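Local atomic coordinates of VirK protein (Legionella pneumophila, PDB entry 5XTA), a protein that is of unknown function but belongs to the VirK family, is made with a signal peptide and is probably exported by type II secretion. Residues I24-C29 / N36-S41; T56-H61 / F75-F80; T92-A97 / G104-N109. The protein carries 3 engineered substitutions. All blocks are in the same frame, centred on the assembly; numbering follows the deposited sequence.

Contact 1: I24-C29 / N36-S41; sequences INLKKC and NSAIVS
Three backbone hydrogen bonds join 24-29 to 36-41. Ile24 and Val40 form an antiparallel hydrogen-bonded pair, in which Ile24 N donates to Val40 O at 2.7 Å and Val40 N donates back to Ile24 O at 2.8 Å; both donors lie in the carbonyl planes. Beyond the non-hydrogen-bonded pair Asn25-Ile39, Leu26 N reaches Ala38 O at 3.1 Å, almost along the C=O axis (171°). Ile24 O also accepts a CA-H...O contact from Ile39 CA at 3.3 Å.

This ladder is the edge of a three-stranded antiparallel sheet in which 21-25 is the central strand and 38-42 an outer one. The sheet does not stop there, because residues 38-41 also pair with a strand of the second subunit. Past Asn25 the chain curls into a short 3-10 turn, with Lys28 N bonded to Asn25 O, and leads to Cys29, disulfide-linked to Cys110.

Apolar contact comes mainly from Leu26, whose chi1 of -91° is skewed from a staggered position. Its two methyls divide the work: CD2 lies 3.9 Å from Ala38 CB, and CD1 crosses obliquely to Val40 CG2 at 4.1 Å.

Among the polar side chains, Ser37 OG touches the aliphatic part of the bent Lys27 chain, 3.2 Å from its CD. Asn25 OD1, buried by the contact, has no partner in the model.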
# COMPACT_ATOMS: atom_id res chain seq x y z
N ILE A 24 -16.45 -8.08 -3.34
CA ILE A 24 -17.46 -7.98 -4.35
C ILE A 24 -17.63 -9.28 -5.06
O ILE A 24 -16.66 -9.83 -5.61
CB ILE A 24 -17.11 -6.88 -5.34
CG1 ILE A 24 -16.80 -5.66 -4.46
CG2 ILE A 24 -18.25 -6.66 -6.34
CD1 ILE A 24 -16.89 -4.33 -5.10
N ASN A 25 -18.88 -9.73 -5.09
CA ASN A 25 -19.26 -10.96 -5.81
C ASN A 25 -19.96 -10.57 -7.11
O ASN A 25 -21.16 -10.21 -7.13
CB ASN A 25 -20.11 -11.82 -4.89
CG ASN A 25 -20.41 -13.19 -5.45
OD1 ASN A 25 -20.12 -13.53 -6.60
ND2 ASN A 25 -20.98 -14.02 -4.60
N LEU A 26 -19.18 -10.60 -8.19
CA LEU A 26 -19.59 -10.07 -9.50
C LEU A 26 -20.87 -10.67 -10.09
O LEU A 26 -21.62 -9.97 -10.76
CB LEU A 26 -18.47 -10.24 -10.51
CG LEU A 26 -17.46 -9.10 -10.67
CD1 LEU A 26 -17.05 -8.45 -9.37
CD2 LEU A 26 -16.24 -9.62 -11.41
N LYS A 27 -21.12 -11.94 -9.81
CA LYS A 27 -22.31 -12.59 -10.32
C LYS A 27 -23.60 -12.08 -9.63
O LYS A 27 -24.69 -12.26 -10.12
CB LYS A 27 -22.16 -14.11 -10.23
CG LYS A 27 -22.36 -14.73 -8.86
CD LYS A 27 -22.12 -16.24 -8.95
CE LYS A 27 -21.44 -16.84 -7.71
NZ LYS A 27 -22.40 -17.25 -6.64
N LYS A 28 -23.45 -11.42 -8.49
CA LYS A 28 -24.56 -10.84 -7.79
C LYS A 28 -24.66 -9.36 -8.08
O LYS A 28 -25.38 -8.67 -7.40
CB LYS A 28 -24.39 -11.11 -6.31
CG LYS A 28 -24.32 -12.59 -6.02
CD LYS A 28 -24.61 -12.94 -4.57
CE LYS A 28 -24.83 -14.44 -4.44
NZ LYS A 28 -24.12 -15.01 -3.27
N CYS A 29 -23.96 -8.93 -9.10
CA CYS A 29 -23.89 -7.54 -9.47
C CYS A 29 -24.37 -7.38 -10.91
O CYS A 29 -24.27 -8.29 -11.69
CB CYS A 29 -22.48 -7.00 -9.29
SG CYS A 29 -21.98 -6.92 -7.56
N ASN A 36 -17.44 -12.40 -15.86
CA ASN A 36 -17.25 -13.76 -15.39
C ASN A 36 -17.31 -13.81 -13.88
O ASN A 36 -16.89 -12.87 -13.19
CB ASN A 36 -15.94 -14.37 -15.91
CG ASN A 36 -15.99 -14.65 -17.40
OD1 ASN A 36 -16.63 -13.91 -18.15
ND2 ASN A 36 -15.35 -15.73 -17.84
N SER A 37 -17.87 -14.90 -13.38
CA SER A 37 -18.10 -15.11 -11.97
C SER A 37 -16.76 -15.04 -11.23
O SER A 37 -15.80 -15.75 -11.56
CB SER A 37 -18.76 -16.46 -11.76
OG SER A 37 -19.32 -16.57 -10.48
N ALA A 38 -16.67 -14.11 -10.29
CA ALA A 38 -15.44 -13.87 -9.59
C ALA A 38 -15.77 -13.18 -8.30
O ALA A 38 -16.80 -12.54 -8.18
CB ALA A 38 -14.48 -13.01 -10.41
N ILE A 39 -14.92 -13.40 -7.31
CA ILE A 39 -14.95 -12.63 -6.10
C ILE A 39 -13.76 -11.74 -6.13
O ILE A 39 -12.67 -12.20 -6.42
CB ILE A 39 -14.96 -13.55 -4.89
CG1 ILE A 39 -16.27 -14.36 -4.97
CG2 ILE A 39 -14.86 -12.76 -3.57
CD1 ILE A 39 -16.64 -15.14 -3.72
N VAL A 40 -13.95 -10.47 -5.84
CA VAL A 40 -12.87 -9.51 -5.84
C VAL A 40 -12.82 -8.83 -4.49
O VAL A 40 -13.82 -8.28 -4.02
CB VAL A 40 -13.09 -8.46 -6.91
CG1 VAL A 40 -11.98 -7.41 -6.90
CG2 VAL A 40 -13.15 -9.14 -8.25
N SER A 41 -11.64 -8.86 -3.87
CA SER A 41 -11.41 -8.24 -2.58
C SER A 41 -10.41 -7.12 -2.78
O SER A 41 -9.37 -7.29 -3.48
CB SER A 41 -10.88 -9.28 -1.61
OG SER A 41 -10.33 -8.69 -0.45

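Contact 2: T56-H61 / F75-F80; sequences TASDRH and FDYSKF. With SO4 (sulfate ion), chain F.
Thr56 crosses Lys79 obliquely, its CB 3.5 Å from Lys79 NZ. Ala57 opens the ladder with a reciprocal pair of bonds to Phe80, and Ala57 O also sits in plane at the edge of the Phe80 ring. Ser58 forms a non-hydrogen-bonded pair with Lys79; a water lies 3.0 Å from Ser58 OG and donates to Tyr77 OH at 2.9 Å. Tyr77 OH is also bonded to Asp65 of the third subunit. Asp59 exchanges two backbone bonds with Ser78, while its carboxylate turns to Asn45 of the second subunit.

Arg60, in a non-hydrogen-bonded pair with Tyr77, runs extended to CD and bends at chi3 (70°), which lays its guanidinium flat on Phe75 in an off-centre cation-pi stack, planes 11° apart. Arg60 CD makes a CH-pi contact over the same ring face, 3.8 Å from the centroid. Arg60 NH2 binds O1 of a sulfate, probably from the crystallisation liquor, at 2.7 Å and Arg60 NH1 binds its O3 at 3.1 Å; Arg60 residues of the three other subunits share the ion, which probably offsets their mutual repulsion.

His61 completes the register with Asp76, both donors above the carbonyl planes, in an antiparallel ladder within the hairpin of strands 54-63 and 74-83.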
# COMPACT_ATOMS: atom_id res chain seq x y z
N THR A 56 -17.11 6.60 -0.02
CA THR A 56 -16.38 6.46 -1.26
C THR A 56 -14.95 6.10 -1.04
O THR A 56 -14.36 6.39 -0.01
CB THR A 56 -16.41 7.75 -2.12
OG1 THR A 56 -15.68 8.78 -1.45
CG2 THR A 56 -17.81 8.22 -2.32
N ALA A 57 -14.40 5.40 -2.01
CA ALA A 57 -12.99 5.01 -1.98
C ALA A 57 -12.59 4.65 -3.36
O ALA A 57 -13.43 4.52 -4.22
CB ALA A 57 -12.77 3.81 -1.07
N SER A 58 -11.30 4.51 -3.59
CA SER A 58 -10.81 4.10 -4.92
C SER A 58 -9.53 3.31 -4.85
O SER A 58 -8.85 3.30 -3.79
CB SER A 58 -10.61 5.33 -5.81
OG SER A 58 -9.55 6.17 -5.37
N ASP A 59 -9.19 2.64 -5.95
CA ASP A 59 -7.97 1.81 -6.02
C ASP A 59 -7.47 1.87 -7.45
O ASP A 59 -8.23 1.66 -8.39
CB ASP A 59 -8.24 0.33 -5.61
CG ASP A 59 -6.98 -0.57 -5.72
OD1 ASP A 59 -6.00 -0.36 -5.01
OD2 ASP A 59 -6.92 -1.51 -6.51
N ARG A 60 -6.21 2.23 -7.61
CA ARG A 60 -5.54 2.24 -8.90
C ARG A 60 -4.72 0.97 -8.96
O ARG A 60 -3.70 0.82 -8.25
CB ARG A 60 -4.63 3.45 -9.03
CG ARG A 60 -3.91 3.49 -10.38
CD ARG A 60 -2.94 4.62 -10.49
NE ARG A 60 -1.78 4.41 -9.62
CZ ARG A 60 -0.59 4.97 -9.79
NH1 ARG A 60 -0.29 5.74 -10.83
NH2 ARG A 60 0.36 4.71 -8.92
N HIS A 61 -5.18 0.03 -9.76
CA HIS A 61 -4.56 -1.25 -9.85
C HIS A 61 -3.76 -1.49 -11.13
O HIS A 61 -4.35 -1.59 -12.22
CB HIS A 61 -5.64 -2.28 -9.73
CG HIS A 61 -5.13 -3.65 -9.72
ND1 HIS A 61 -4.46 -4.19 -8.65
CD2 HIS A 61 -5.18 -4.62 -10.66
CE1 HIS A 61 -4.12 -5.43 -8.92
NE2 HIS A 61 -4.53 -5.72 -10.14
N PHE A 75 -3.49 0.69 -15.98
CA PHE A 75 -4.07 0.82 -14.61
C PHE A 75 -5.56 0.60 -14.77
O PHE A 75 -6.18 1.22 -15.64
CB PHE A 75 -3.87 2.18 -13.99
CG PHE A 75 -2.44 2.48 -13.65
CD1 PHE A 75 -1.80 1.80 -12.62
CD2 PHE A 75 -1.76 3.49 -14.30
CE1 PHE A 75 -0.48 2.10 -12.29
CE2 PHE A 75 -0.45 3.80 -13.97
CZ PHE A 75 0.19 3.10 -12.96
N ASP A 76 -6.11 -0.29 -13.93
CA ASP A 76 -7.54 -0.39 -13.75
C ASP A 76 -7.84 0.43 -12.53
O ASP A 76 -7.56 -0.00 -11.41
CB ASP A 76 -7.96 -1.84 -13.50
CG ASP A 76 -7.98 -2.66 -14.75
OD1 ASP A 76 -7.76 -2.13 -15.87
OD2 ASP A 76 -8.20 -3.87 -14.58
N TYR A 77 -8.41 1.59 -12.75
CA TYR A 77 -8.84 2.45 -11.69
C TYR A 77 -10.32 2.20 -11.35
O TYR A 77 -11.22 2.42 -12.19
CB TYR A 77 -8.64 3.90 -12.10
CG TYR A 77 -9.21 4.90 -11.13
CD1 TYR A 77 -8.58 5.18 -9.94
CD2 TYR A 77 -10.40 5.57 -11.41
CE1 TYR A 77 -9.09 6.12 -9.05
CE2 TYR A 77 -10.93 6.49 -10.51
CZ TYR A 77 -10.27 6.76 -9.33
OH TYR A 77 -10.77 7.66 -8.44
N SER A 78 -10.56 1.77 -10.12
CA SER A 78 -11.90 1.49 -9.64
C SER A 78 -12.30 2.51 -8.60
O SER A 78 -11.58 2.73 -7.65
CB SER A 78 -11.92 0.11 -9.04
OG SER A 78 -11.69 -0.83 -10.06
N LYS A 79 -13.47 3.12 -8.82
CA LYS A 79 -14.10 4.05 -7.90
C LYS A 79 -15.33 3.37 -7.25
O LYS A 79 -16.21 2.88 -7.94
CB LYS A 79 -14.49 5.30 -8.69
CG LYS A 79 -15.31 6.34 -7.95
CD LYS A 79 -14.50 7.03 -6.89
CE LYS A 79 -15.34 8.11 -6.24
NZ LYS A 79 -14.67 8.64 -5.04
N PHE A 80 -15.32 3.27 -5.93
CA PHE A 80 -16.33 2.56 -5.15
C PHE A 80 -17.20 3.61 -4.50
O PHE A 80 -16.68 4.57 -3.94
CB PHE A 80 -15.68 1.74 -4.04
CG PHE A 80 -14.76 0.67 -4.53
CD1 PHE A 80 -15.23 -0.61 -4.76
CD2 PHE A 80 -13.41 0.93 -4.76
CE1 PHE A 80 -14.39 -1.61 -5.22
CE2 PHE A 80 -12.57 -0.08 -5.21
CZ PHE A 80 -13.07 -1.34 -5.44
S SO4 F . 3.53 5.53 -10.34
O1 SO4 F . 3.08 4.78 -9.14
O2 SO4 F . 4.93 5.96 -10.16
O3 SO4 F . 2.67 6.72 -10.53
O4 SO4 F . 3.43 4.66 -11.53
O HOH W 1 -10.23 9.02 -5.89

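Contact 3: T92-A97 / G104-N109; sequences TTVLNA and GSYQMN
Thr92 and Tyr106 face each other as a hydrogen-bonded pair in the antiparallel hairpin of strands 87-96 and 102-111, part of the six-stranded sheet. Their backbones exchange two bonds, Thr92 N to Tyr106 O at 2.8 Å and Tyr106 N to Thr92 O at 2.9 Å, each donor lying nearly along the partner's C=O axis. Thr92 O also accepts a CA-H...O contact from Ser105 CA at 3.1 Å.

On the sheet face that carries Thr92 and Tyr106 the two side chains lie side by side, pointing the same way. Tyr106 CG takes the crowded position between its backbone N and carbonyl carbon (chi1 54°), which brings the ring over Thr92 on the neighbouring strand. Thr92 CB sits over one face, 3.9 Å from the ring centroid, in a CH-pi contact offset toward the rim, and Thr92 CG2, anti to its backbone N, approaches Tyr106 OH at 3.4 Å. Thr92 OG1, beside its backbone N and near the CE2 rim, is hydrogen-bonded to Ser78 OG on strand 74-83.

Gly104 pairs with Val94, whose N gives a straight bond to Gly104 O (2.8 Å, 175° at the hydrogen). Val94 CB lies against Gly104 O, and its CG2 crosses obliquely to Tyr106 CE1 at 4.1 Å. The buried Gly104 N has no partner in the model. At the CD2/CE2 edge of the tyrosine ring, the CE methyl of selenomethionine Met108 lies in the ring plane, 3.6 Å from Tyr106 CD2.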
# COMPACT_ATOMS: atom_id res chain seq x y z
N THR A 92 -15.00 1.20 -13.07
CA THR A 92 -13.62 0.92 -13.40
C THR A 92 -13.25 1.61 -14.70
O THR A 92 -13.95 1.46 -15.69
CB THR A 92 -13.38 -0.58 -13.52
OG1 THR A 92 -13.72 -1.17 -12.27
CG2 THR A 92 -11.87 -0.89 -13.86
N THR A 93 -12.20 2.41 -14.66
CA THR A 93 -11.71 3.14 -15.81
C THR A 93 -10.34 2.59 -16.16
O THR A 93 -9.43 2.50 -15.29
CB THR A 93 -11.65 4.65 -15.49
OG1 THR A 93 -12.98 5.12 -15.22
CG2 THR A 93 -11.07 5.44 -16.64
N VAL A 94 -10.17 2.20 -17.41
CA VAL A 94 -8.93 1.56 -17.80
C VAL A 94 -8.05 2.60 -18.48
O VAL A 94 -8.49 3.25 -19.44
CB VAL A 94 -9.19 0.35 -18.69
CG1 VAL A 94 -7.90 -0.35 -19.01
CG2 VAL A 94 -10.15 -0.63 -18.03
N LEU A 95 -6.81 2.72 -17.99
CA LEU A 95 -5.85 3.73 -18.42
C LEU A 95 -4.53 3.12 -18.86
O LEU A 95 -4.03 2.21 -18.22
CB LEU A 95 -5.59 4.68 -17.26
CG LEU A 95 -6.84 5.33 -16.64
CD1 LEU A 95 -6.50 5.80 -15.25
CD2 LEU A 95 -7.35 6.49 -17.49
N ASN A 96 -3.97 3.62 -19.96
CA ASN A 96 -2.61 3.25 -20.37
C ASN A 96 -1.67 3.75 -19.28
O ASN A 96 -1.71 4.93 -18.91
CB ASN A 96 -2.31 3.86 -21.73
CG ASN A 96 -0.94 3.49 -22.23
OD1 ASN A 96 0.06 3.85 -21.64
ND2 ASN A 96 -0.90 2.72 -23.28
N ALA A 97 -0.83 2.87 -18.76
CA ALA A 97 -0.00 3.23 -17.59
C ALA A 97 1.06 4.24 -17.97
O ALA A 97 1.44 5.07 -17.16
CB ALA A 97 0.64 1.99 -17.01
N GLY A 104 -11.09 2.65 -21.87
CA GLY A 104 -12.43 2.15 -21.72
C GLY A 104 -12.86 2.27 -20.28
O GLY A 104 -12.08 2.63 -19.39
N SER A 105 -14.13 2.00 -20.06
CA SER A 105 -14.66 2.00 -18.71
C SER A 105 -15.82 1.09 -18.65
O SER A 105 -16.47 0.83 -19.67
CB SER A 105 -15.06 3.41 -18.26
OG SER A 105 -15.96 4.03 -19.17
N TYR A 106 -16.08 0.57 -17.46
CA TYR A 106 -17.26 -0.23 -17.24
C TYR A 106 -17.70 -0.09 -15.80
O TYR A 106 -16.94 0.34 -14.94
CB TYR A 106 -17.01 -1.68 -17.65
CG TYR A 106 -15.81 -2.31 -16.98
CD1 TYR A 106 -14.54 -2.25 -17.56
CD2 TYR A 106 -15.95 -2.97 -15.76
CE1 TYR A 106 -13.44 -2.83 -16.92
CE2 TYR A 106 -14.86 -3.55 -15.12
CZ TYR A 106 -13.60 -3.48 -15.70
OH TYR A 106 -12.52 -4.05 -15.05
N GLN A 107 -18.96 -0.40 -15.57
CA GLN A 107 -19.57 -0.20 -14.27
C GLN A 107 -20.41 -1.37 -13.81
O GLN A 107 -21.09 -2.01 -14.62
CB GLN A 107 -20.40 1.07 -14.28
CG GLN A 107 -21.20 1.27 -13.01
CD GLN A 107 -21.66 2.68 -12.79
OE1 GLN A 107 -20.94 3.64 -13.08
NE2 GLN A 107 -22.88 2.82 -12.26
N MSE A 108 -20.38 -1.63 -12.51
CA MSE A 108 -21.31 -2.59 -11.95
C MSE A 108 -22.04 -1.98 -10.82
O MSE A 108 -21.57 -1.03 -10.21
CB MSE A 108 -20.78 -3.93 -11.53
CG MSE A 108 -19.54 -3.91 -10.68
SE MSE A 108 -18.45 -5.34 -11.47
CE MSE A 108 -17.88 -4.38 -13.12
N ASN A 109 -23.22 -2.51 -10.57
CA ASN A 109 -24.07 -2.05 -9.48
C ASN A 109 -24.48 -3.22 -8.63
O ASN A 109 -24.76 -4.28 -9.16
CB ASN A 109 -25.27 -1.31 -10.04
CG ASN A 109 -24.85 -0.11 -10.89
OD1 ASN A 109 -24.69 0.98 -10.38
ND2 ASN A 109 -24.63 -0.33 -12.17

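The three contacts follow one another along the chain without interleaving. Contacts 2 and 3, with centres about 9 Å apart, belong to the same six-stranded antiparallel sheet: strands 74-83 and 87-96 are neighbours there, joined by probable backbone hydrogen bonds between Tyr77 O and Thr93 N and between Phe75 N and Leu95 O. Contact 1 lies in the separate three-stranded sheet, its centre about 16 Å from each of the others. Ile24 on Phe80 packs the two sheets together, while the turn after strand 21-25 meets contact 3 through Leu26 on Met108 and is tied to strand 102-111 by the Cys29-Cys110 disulfide. All three contacts reach the second subunit of the tetramer, and contacts 2 and 3 also the third.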